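Local coordinates for protein extracellular ligand-binding receptor (Rhodopseudomonas palustris, PDB 4DQD) that binds aromatic acids such as 3-phenylpyruvic acid in the cleft between its two lobes and probably delivers them to a membrane transporter, at residues G143-Y148 against V172-D177; T10-G15 against G72-P77; M94-A99 against W289-L294. One frame throughout, in Å; residues are numbered along the deposited sequence.

From the N terminus, the chain first closes a loop at interaction 2, where 72-77, entering helix 76-88, comes back to the end of strand 5-11. Strand 93-95 then opens interaction 3, which closes only after some 190 residues, when helix 284-305 comes back onto the same lobe. Interaction 1 falls within that long excursion: 143-148 and 172-177 close the unit of strand 138-144, helix 147-163 and strand 166-173 in the second lobe. Interactions 2 and 3 share one sheet and are joined backbone to backbone, whereas interaction 1 faces them across bound 3-phenylpyruvic acid, which all three touch.

Interaction 1: G143-Y148 against V172-D177; sequences GFSDAY and VYARSD. With PPY (3-phenylpyruvic acid), chain B.
Arg-175 lies across Phe-144 at about a right angle, its aliphatic part over the ring and its guanidinium reaching beyond it. Arg-175 CG makes a CH-pi contact, 3.5 Å from the centroid of the Phe-144 ring, and the chain runs extended from CG to NE. The guanidinium plane is turned 30° from the ring, so Phe-144 CE2 lies over one of its faces, 3.4 Å from Arg-175 CZ. Phenylalanine suits this place because it offers a flat apolar bed and leaves the guanidinium edge to polar partners. Asp-146 forms a salt bridge there, gripped side-on: its OD2 accepts from Arg-175 NH2 at 2.9 Å and from Arg-175 NE at 3.1 Å, both in the guanidinium plane. The Asp-146 carboxylate is itself positioned as the N-cap of helix 147-163, with OD1 accepting weakly from Tyr-148 N and also from Gly-149 N.

Beneath these side chains is a parallel beta pairing, the two strands of a beta-alpha-beta unit. Tyr-173 N bonds to Gly-143 O, and Ser-145 N reaches Tyr-173 O at 2.9 Å. The Tyr-173 ring meets Phe-144 obliquely, planes 54° apart, with Phe-144 CD1 over one face; its hydroxyl is hydrogen-bonded to Ser-199.

Tyr-148 has CG anti to its backbone N (chi1 177°), which lays one ring face against 3-phenylpyruvic acid, whose C3 is 3.5 Å above the plane. Its OH is tied to Thr-223. Arg-175 meets the acid's carboxylate at the guanidinium edge, NH1 donating to O1 and NH2 to O2 at 2.7 Å. Arg-175, held by Phe-144 and Asp-146, thus presents a positioned charge, consistent with selection for acids: Asp-146 would partly balance that charge without occupying the edge that grips the ligand.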
loop_
_atom_site.group_PDB
_atom_site.type_symbol
_atom_site.label_atom_id
_atom_site.label_comp_id
_atom_site.label_asym_id
_atom_site.label_seq_id
_atom_site.Cartn_x
_atom_site.Cartn_y
_atom_site.Cartn_z
ATOM N N GLY A 143 13.517 -1.901 10.759
ATOM C CA GLY A 143 12.722 -1.520 9.606
ATOM C C GLY A 143 13.582 -1.084 8.442
ATOM O O GLY A 143 14.788 -0.891 8.598
ATOM N N PHE A 144 12.968 -0.914 7.281
ATOM C CA PHE A 144 13.701 -0.435 6.115
ATOM C C PHE A 144 14.310 0.933 6.391
ATOM O O PHE A 144 13.691 1.779 7.046
ATOM C CB PHE A 144 12.760 -0.275 4.924
ATOM C CG PHE A 144 12.342 -1.569 4.255
ATOM C CD1 PHE A 144 13.114 -2.719 4.332
ATOM C CD2 PHE A 144 11.163 -1.607 3.512
ATOM C CE1 PHE A 144 12.712 -3.889 3.680
ATOM C CE2 PHE A 144 10.748 -2.762 2.857
ATOM C CZ PHE A 144 11.518 -3.906 2.937
ATOM N N SER A 145 15.510 1.160 5.856
ATOM C CA SER A 145 16.169 2.468 5.931
ATOM C C SER A 145 15.677 3.391 4.823
ATOM O O SER A 145 16.455 3.867 3.984
ATOM C CB SER A 145 17.691 2.313 5.842
ATOM O OG SER A 145 18.030 1.447 4.773
ATOM N N ASP A 146 14.369 3.621 4.810
ATOM C CA ASP A 146 13.755 4.505 3.839
ATOM C C ASP A 146 12.501 5.127 4.436
ATOM O O ASP A 146 12.193 4.922 5.623
ATOM C CB ASP A 146 13.482 3.797 2.509
ATOM C CG ASP A 146 12.443 2.693 2.618
ATOM O OD1 ASP A 146 11.566 2.773 3.498
ATOM O OD2 ASP A 146 12.516 1.742 1.815
ATOM N N ALA A 147 11.788 5.903 3.630
ATOM C CA ALA A 147 10.640 6.648 4.139
ATOM C C ALA A 147 9.501 5.749 4.604
ATOM O O ALA A 147 8.707 6.150 5.453
ATOM C CB ALA A 147 10.137 7.628 3.092
ATOM N N TYR A 148 9.405 4.547 4.048
ATOM C CA TYR A 148 8.370 3.617 4.502
ATOM C C TYR A 148 8.672 3.155 5.919
ATOM O O TYR A 148 7.843 3.283 6.812
ATOM C CB TYR A 148 8.250 2.407 3.575
ATOM C CG TYR A 148 7.243 1.394 4.067
ATOM C CD1 TYR A 148 5.878 1.632 3.931
ATOM C CD2 TYR A 148 7.650 0.200 4.645
ATOM C CE1 TYR A 148 4.940 0.715 4.378
ATOM C CE2 TYR A 148 6.708 -0.735 5.111
ATOM C CZ TYR A 148 5.354 -0.464 4.949
ATOM O OH TYR A 148 4.400 -1.364 5.380
ATOM N N VAL A 172 17.935 -0.724 11.269
ATOM C CA VAL A 172 17.425 -0.603 9.914
ATOM C C VAL A 172 18.155 -1.562 8.995
ATOM O O VAL A 172 19.254 -2.029 9.313
ATOM C CB VAL A 172 17.563 0.844 9.369
ATOM C CG1 VAL A 172 16.758 1.816 10.244
ATOM C CG2 VAL A 172 19.028 1.261 9.306
ATOM N N TYR A 173 17.522 -1.880 7.870
ATOM C CA TYR A 173 18.208 -2.584 6.790
ATOM C C TYR A 173 17.723 -2.105 5.440
ATOM O O TYR A 173 16.668 -1.485 5.348
ATOM C CB TYR A 173 18.065 -4.103 6.917
ATOM C CG TYR A 173 16.693 -4.714 6.656
ATOM C CD1 TYR A 173 16.517 -5.636 5.627
ATOM C CD2 TYR A 173 15.601 -4.432 7.477
ATOM C CE1 TYR A 173 15.286 -6.241 5.399
ATOM C CE2 TYR A 173 14.357 -5.038 7.258
ATOM C CZ TYR A 173 14.213 -5.942 6.215
ATOM O OH TYR A 173 12.995 -6.559 5.995
ATOM N N ALA A 174 18.503 -2.379 4.399
ATOM C CA ALA A 174 18.093 -2.063 3.029
ATOM C C ALA A 174 17.370 -3.267 2.428
ATOM O O ALA A 174 17.655 -4.412 2.795
ATOM C CB ALA A 174 19.298 -1.668 2.189
ATOM N N ARG A 175 16.432 -3.010 1.518
ATOM C CA ARG A 175 15.497 -4.054 1.080
ATOM C C ARG A 175 16.140 -5.334 0.548
ATOM O O ARG A 175 15.640 -6.426 0.800
ATOM C CB ARG A 175 14.483 -3.509 0.070
ATOM C CG ARG A 175 13.697 -2.330 0.597
ATOM C CD ARG A 175 12.490 -1.997 -0.281
ATOM N NE ARG A 175 11.845 -0.794 0.226
ATOM C CZ ARG A 175 10.529 -0.603 0.286
ATOM N NH1 ARG A 175 9.679 -1.536 -0.146
ATOM N NH2 ARG A 175 10.061 0.526 0.798
ATOM N N SER A 176 17.239 -5.208 -0.190
ATOM C CA SER A 176 17.848 -6.391 -0.791
ATOM C C SER A 176 18.928 -7.048 0.072
ATOM O O SER A 176 19.524 -8.045 -0.336
ATOM C CB SER A 176 18.404 -6.073 -2.183
ATOM O OG SER A 176 17.356 -5.720 -3.080
ATOM N N ASP A 177 19.163 -6.522 1.273
ATOM C CA ASP A 177 20.240 -7.054 2.113
ATOM C C ASP A 177 20.189 -8.575 2.293
ATOM O O ASP A 177 19.118 -9.155 2.502
ATOM C CB ASP A 177 20.251 -6.384 3.490
ATOM C CG ASP A 177 20.836 -4.981 3.465
ATOM O OD1 ASP A 177 21.379 -4.553 2.419
ATOM O OD2 ASP A 177 20.772 -4.317 4.524
HETATM C C1 PPY B . 6.916 0.462 0.555
HETATM O O1 PPY B . 7.456 -0.673 0.666
HETATM O O2 PPY B . 7.537 1.503 0.343
HETATM C C2 PPY B . 5.474 0.574 0.727
HETATM O O3 PPY B . 4.936 1.666 0.520
HETATM C C3 PPY B . 4.885 -0.713 1.170
HETATM C "C1'" PPY B . 3.420 -0.860 1.041
HETATM C "C2'" PPY B . 2.698 -1.402 2.071
HETATM C "C3'" PPY B . 1.224 -1.566 1.954
HETATM C "C4'" PPY B . 0.584 -1.191 0.801
HETATM C "C5'" PPY B . 1.387 -0.622 -0.317
HETATM C "C6'" PPY B . 2.733 -0.462 -0.212
#

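Interaction 2: T10-G15 against G72-P77; sequences TMSASG and GSSLTP. With PPY (3-phenylpyruvic acid), chain B.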
loop_
_atom_site.group_PDB
_atom_site.type_symbol
_atom_site.label_atom_id
_atom_site.label_comp_id
_atom_site.label_asym_id
_atom_site.label_seq_id
_atom_site.Cartn_x
_atom_site.Cartn_y
_atom_site.Cartn_z
ATOM N N THR A 10 3.054 2.784 -13.661
ATOM C CA THR A 10 4.399 2.270 -13.394
ATOM C C THR A 10 4.349 1.481 -12.088
ATOM O O THR A 10 3.776 1.936 -11.099
ATOM C CB THR A 10 5.454 3.408 -13.348
ATOM O OG1 THR A 10 6.759 2.856 -13.136
ATOM C CG2 THR A 10 5.160 4.393 -12.229
HETATM N N MSE A 11 4.921 0.279 -12.091
HETATM C CA MSE A 11 4.820 -0.605 -10.924
HETATM C C MSE A 11 6.145 -1.324 -10.717
HETATM O O MSE A 11 6.921 -1.488 -11.659
HETATM C CB MSE A 11 3.708 -1.644 -11.144
HETATM C CG MSE A 11 3.991 -2.524 -12.353
HETATM SE SE MSE A 11 2.891 -1.959 -13.851
HETATM C CE MSE A 11 1.263 -2.554 -13.011
ATOM N N SER A 12 6.399 -1.761 -9.486
ATOM C CA SER A 12 7.646 -2.455 -9.186
ATOM C C SER A 12 7.472 -3.952 -9.413
ATOM O O SER A 12 7.405 -4.736 -8.466
ATOM C CB SER A 12 8.095 -2.148 -7.756
ATOM O OG SER A 12 8.144 -0.742 -7.544
ATOM N N ALA A 13 7.387 -4.344 -10.685
ATOM C CA ALA A 13 7.140 -5.740 -11.034
ATOM C C ALA A 13 8.376 -6.624 -10.881
ATOM O O ALA A 13 8.271 -7.854 -10.885
ATOM C CB ALA A 13 6.573 -5.838 -12.451
ATOM N N SER A 14 9.539 -5.990 -10.754
ATOM C CA SER A 14 10.789 -6.688 -10.442
ATOM C C SER A 14 11.522 -5.879 -9.378
ATOM O O SER A 14 11.105 -4.771 -9.046
ATOM C CB SER A 14 11.658 -6.875 -11.703
ATOM O OG SER A 14 11.883 -5.647 -12.372
ATOM N N GLY A 15 12.612 -6.426 -8.844
ATOM C CA GLY A 15 13.292 -5.798 -7.724
ATOM C C GLY A 15 12.655 -6.243 -6.420
ATOM O O GLY A 15 11.793 -7.124 -6.412
ATOM N N GLY A 72 0.923 4.808 -9.818
ATOM C CA GLY A 72 2.173 4.206 -9.363
ATOM C C GLY A 72 2.890 5.056 -8.329
ATOM O O GLY A 72 2.383 6.096 -7.915
ATOM N N SER A 73 4.043 4.596 -7.861
ATOM C CA SER A 73 4.517 3.237 -8.089
ATOM C C SER A 73 4.022 2.334 -6.951
ATOM O O SER A 73 3.029 2.638 -6.285
ATOM C CB SER A 73 6.053 3.230 -8.139
ATOM O OG SER A 73 6.577 1.930 -8.375
ATOM N N SER A 74 4.720 1.228 -6.725
ATOM C CA SER A 74 4.305 0.220 -5.743
ATOM C C SER A 74 4.885 0.496 -4.363
ATOM O O SER A 74 4.331 0.045 -3.345
ATOM C CB SER A 74 4.808 -1.160 -6.176
ATOM O OG SER A 74 4.391 -1.485 -7.485
ATOM N N LEU A 75 6.003 1.217 -4.326
ATOM C CA LEU A 75 6.768 1.429 -3.103
ATOM C C LEU A 75 6.909 2.909 -2.825
ATOM O O LEU A 75 6.893 3.733 -3.746
ATOM C CB LEU A 75 8.177 0.831 -3.234
ATOM C CG LEU A 75 8.288 -0.569 -3.850
ATOM C CD1 LEU A 75 9.761 -1.016 -3.898
ATOM C CD2 LEU A 75 7.451 -1.580 -3.067
ATOM N N THR A 76 7.080 3.243 -1.555
ATOM C CA THR A 76 7.212 4.638 -1.156
ATOM C C THR A 76 8.405 5.393 -1.769
ATOM O O THR A 76 8.219 6.470 -2.340
ATOM C CB THR A 76 7.191 4.767 0.374
ATOM O OG1 THR A 76 5.890 4.378 0.840
ATOM C CG2 THR A 76 7.475 6.211 0.802
ATOM N N PRO A 77 9.628 4.848 -1.654
ATOM C CA PRO A 77 10.773 5.607 -2.182
ATOM C C PRO A 77 10.679 5.775 -3.696
ATOM O O PRO A 77 11.176 6.761 -4.244
ATOM C CB PRO A 77 11.988 4.750 -1.808
ATOM C CG PRO A 77 11.441 3.420 -1.388
ATOM C CD PRO A 77 10.046 3.661 -0.891
HETATM C C1 PPY B . 6.916 0.462 0.555
HETATM O O1 PPY B . 7.456 -0.673 0.666
HETATM O O2 PPY B . 7.537 1.503 0.343
HETATM C C2 PPY B . 5.474 0.574 0.727
HETATM O O3 PPY B . 4.936 1.666 0.520
HETATM C C3 PPY B . 4.885 -0.713 1.170
HETATM C "C1'" PPY B . 3.420 -0.860 1.041
HETATM C "C2'" PPY B . 2.698 -1.402 2.071
HETATM C "C3'" PPY B . 1.224 -1.566 1.954
HETATM C "C4'" PPY B . 0.584 -1.191 0.801
HETATM C "C5'" PPY B . 1.387 -0.622 -0.317
HETATM C "C6'" PPY B . 2.733 -0.462 -0.212
#
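Thr-10 O sits 3.3 Å from Gly-72 CA and 3.4 Å from Ser-73 CA, two CA-H...O contacts where the chain leaves the carboxyl ends of parallel strands 5-11 and 69-71. This is the C-terminal edge of the sheet in the first alpha/beta lobe of a periplasmic binding protein, and loops at such strand ends line the ligand cleft. Glycine is needed opposite Thr-10: a beta carbon on Gly-72 would fall only 2.2 Å from Thr-10 O, and the peptide bond that follows is cis. The Thr-10 hydroxyl bonds to Asp-47 and Asn-57.

At Met-11, a selenomethionine in the crystal, CB lies 3.7 Å from Ser-74 OG, while the rest of the side chain bends off toward Gln-24 of helix 18-27.

Ser-12 carries the polar heart of the contact. Its backbone N donates to Ser-74 OG over 2.8 Å in an almost straight bond (174°). Ser-74 OG stands beside its own backbone N (chi1 -55°), from where it also bonds to Gln-24, so this buried hydroxyl is gripped twice. Ser-12 OG packs 3.7 Å from Leu-75 CG and pairs with Asp-47, whose carboxylate is held by the hydroxyls of Thr-10, Ser-12 and Ser-73. Small hydroxyl side chains suit this spot because they can bond the Asp-47 carboxylate and a backbone N-H in little space. An inverse gamma turn centred on Ser-12 then swings the chain away through Ala-13, whose O accepts from Gln-22.

On the facing segment, Leu-75 occupies the N-cap position of helix 76-88, and the first turn meets the ligand with an N-H that the helix end would probably make more positive. Thr-76 N donates to O2 of 3-phenylpyruvic acid at 2.6 Å, and Thr-76 OG1 donates to its O3 at 2.9 Å.

Interaction 3: M94-A99 against W289-L294; sequences MTMAAA and WDSMTL. With 3PY (3-hydroxypyruvic acid), chain E; PPY (3-phenylpyruvic acid), chain B.
Met-94, a selenomethionine here, curls its side chain over helix 284-305: CB rests 3.9 Å from Ser-291 CB, and the terminal CE reaches Leu-294 CD1 at 3.7 Å. The chain is bent at both chi2 (-58°) and chi3 (-66°), which brings the methyl alongside the helix; such a flexible apolar side chain can follow the helix surface. Small Ser-291 lets the backbones approach, and a water donates to both Thr-95 O and Ser-291 OG, each at 2.8 Å. The Ser-291 hydroxyl also bonds to His-287 O one turn earlier. The helix thereby packs against the mixed sheet of the first lobe, with Met-94 touching Ile-71 of the neighbouring strand as well. Beyond strand 93-95 the chain enters the ligand cleft, where Ala-98 N donates to O3 of 3-phenylpyruvic acid at 3.0 Å. On the helix, Trp-289 and Thr-293 line a separate site for 3-hydroxypyruvic acid. Its O1 lies 3.5 Å above one face of the Trp-289 ring, displaced toward the rim. Replacing Trp-289 by an alanine would probably open a gap under that acid and leave Phe-268 without its aromatic neighbour. Thr-293 OG1 donates to the acid's O2 at 2.7 Å, beside Arg-267 and Glu-296.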
loop_
_atom_site.group_PDB
_atom_site.type_symbol
_atom_site.label_atom_id
_atom_site.label_comp_id
_atom_site.label_asym_id
_atom_site.label_seq_id
_atom_site.Cartn_x
_atom_site.Cartn_y
_atom_site.Cartn_z
HETATM N N MSE A 94 -2.301 8.483 -9.034
HETATM C CA MSE A 94 -2.848 7.551 -8.042
HETATM C C MSE A 94 -1.696 6.701 -7.575
HETATM O O MSE A 94 -1.276 5.796 -8.282
HETATM C CB MSE A 94 -3.889 6.635 -8.700
HETATM C CG MSE A 94 -4.867 7.334 -9.644
HETATM SE SE MSE A 94 -5.935 8.786 -8.857
HETATM C CE MSE A 94 -6.954 7.683 -7.625
ATOM N N THR A 95 -1.153 6.994 -6.400
ATOM C CA THR A 95 -0.016 6.205 -5.951
ATOM C C THR A 95 -0.522 4.917 -5.336
ATOM O O THR A 95 -1.608 4.883 -4.766
ATOM C CB THR A 95 0.895 6.966 -4.972
ATOM O OG1 THR A 95 2.038 6.150 -4.667
ATOM C CG2 THR A 95 0.168 7.311 -3.676
HETATM N N MSE A 96 0.254 3.846 -5.477
HETATM C CA MSE A 96 -0.140 2.558 -4.906
HETATM C C MSE A 96 0.665 2.210 -3.662
HETATM O O MSE A 96 0.532 1.112 -3.119
HETATM C CB MSE A 96 -0.051 1.438 -5.953
HETATM C CG MSE A 96 -1.017 1.646 -7.105
HETATM SE SE MSE A 96 -0.893 0.237 -8.441
HETATM C CE MSE A 96 0.904 0.609 -9.184
ATOM N N ALA A 97 1.486 3.155 -3.202
ATOM C CA ALA A 97 2.334 2.942 -2.024
ATOM C C ALA A 97 1.687 3.456 -0.726
ATOM O O ALA A 97 0.565 3.967 -0.747
ATOM C CB ALA A 97 3.708 3.569 -2.247
ATOM N N ALA A 98 2.380 3.311 0.407
ATOM C CA ALA A 98 1.678 3.397 1.697
ATOM C C ALA A 98 2.019 4.579 2.605
ATOM O O ALA A 98 1.197 4.965 3.436
ATOM C CB ALA A 98 1.866 2.093 2.478
ATOM N N ALA A 99 3.222 5.134 2.490
ATOM C CA ALA A 99 3.642 6.128 3.481
ATOM C C ALA A 99 2.797 7.398 3.452
ATOM O O ALA A 99 2.434 7.895 2.383
ATOM C CB ALA A 99 5.123 6.458 3.330
ATOM N N TRP A 289 -6.621 -1.863 -8.639
ATOM C CA TRP A 289 -8.063 -1.975 -8.826
ATOM C C TRP A 289 -8.806 -0.825 -8.137
ATOM O O TRP A 289 -9.636 -0.165 -8.765
ATOM C CB TRP A 289 -8.541 -3.334 -8.280
ATOM C CG TRP A 289 -9.992 -3.632 -8.514
ATOM C CD1 TRP A 289 -11.024 -3.428 -7.638
ATOM C CD2 TRP A 289 -10.570 -4.207 -9.691
ATOM N NE1 TRP A 289 -12.207 -3.843 -8.201
ATOM C CE2 TRP A 289 -11.956 -4.323 -9.461
ATOM C CE3 TRP A 289 -10.049 -4.636 -10.918
ATOM C CZ2 TRP A 289 -12.832 -4.854 -10.415
ATOM C CZ3 TRP A 289 -10.920 -5.158 -11.865
ATOM C CH2 TRP A 289 -12.296 -5.256 -11.609
ATOM N N ASP A 290 -8.509 -0.579 -6.857
ATOM C CA ASP A 290 -9.226 0.453 -6.105
ATOM C C ASP A 290 -8.895 1.844 -6.664
ATOM O O ASP A 290 -9.743 2.743 -6.656
ATOM C CB ASP A 290 -8.843 0.435 -4.615
ATOM C CG ASP A 290 -9.569 -0.631 -3.792
ATOM O OD1 ASP A 290 -10.551 -1.269 -4.252
ATOM O OD2 ASP A 290 -9.146 -0.800 -2.629
ATOM N N SER A 291 -7.663 2.029 -7.124
ATOM C CA SER A 291 -7.300 3.305 -7.746
ATOM C C SER A 291 -8.178 3.538 -8.970
ATOM O O SER A 291 -8.653 4.649 -9.212
ATOM C CB SER A 291 -5.819 3.319 -8.158
ATOM O OG SER A 291 -4.971 3.287 -7.017
HETATM N N MSE A 292 -8.383 2.481 -9.748
HETATM C CA MSE A 292 -9.261 2.569 -10.905
HETATM C C MSE A 292 -10.719 2.790 -10.539
HETATM O O MSE A 292 -11.458 3.388 -11.306
HETATM C CB MSE A 292 -9.077 1.363 -11.827
HETATM C CG MSE A 292 -7.819 1.452 -12.682
HETATM SE SE MSE A 292 -7.727 3.059 -13.819
HETATM C CE MSE A 292 -9.443 2.861 -14.736
ATOM N N THR A 293 -11.146 2.321 -9.369
ATOM C CA THR A 293 -12.508 2.596 -8.940
ATOM C C THR A 293 -12.706 4.104 -8.820
ATOM O O THR A 293 -13.704 4.641 -9.294
ATOM C CB THR A 293 -12.829 1.924 -7.610
ATOM O OG1 THR A 293 -12.713 0.503 -7.769
ATOM C CG2 THR A 293 -14.257 2.262 -7.188
ATOM N N LEU A 294 -11.758 4.788 -8.184
ATOM C CA LEU A 294 -11.848 6.243 -8.074
ATOM C C LEU A 294 -11.825 6.907 -9.451
ATOM O O LEU A 294 -12.602 7.826 -9.732
ATOM C CB LEU A 294 -10.708 6.800 -7.215
ATOM C CG LEU A 294 -10.801 6.460 -5.728
ATOM C CD1 LEU A 294 -9.480 6.792 -5.061
ATOM C CD2 LEU A 294 -11.963 7.203 -5.062
HETATM C C1 3PY E . -12.865 -0.885 -10.568
HETATM O O1 3PY E . -11.718 -0.767 -10.066
HETATM O O2 3PY E . -13.901 -0.628 -9.893
HETATM C C2 3PY E . -12.973 -1.337 -11.978
HETATM O O3 3PY E . -14.066 -1.589 -12.469
HETATM C C3 3PY E . -11.731 -1.421 -12.783
HETATM O O4 3PY E . -11.576 -0.185 -13.385
HETATM C C1 PPY B . 6.916 0.462 0.555
HETATM O O1 PPY B . 7.456 -0.673 0.666
HETATM O O2 PPY B . 7.537 1.503 0.343
HETATM C C2 PPY B . 5.474 0.574 0.727
HETATM O O3 PPY B . 4.936 1.666 0.520
HETATM C C3 PPY B . 4.885 -0.713 1.170
HETATM C "C1'" PPY B . 3.420 -0.860 1.041
HETATM C "C2'" PPY B . 2.698 -1.402 2.071
HETATM C "C3'" PPY B . 1.224 -1.566 1.954
HETATM C "C4'" PPY B . 0.584 -1.191 0.801
HETATM C "C5'" PPY B . 1.387 -0.622 -0.317
HETATM C "C6'" PPY B . 2.733 -0.462 -0.212
HETATM O O HOH W 1 -4.295 5.425 -5.269
#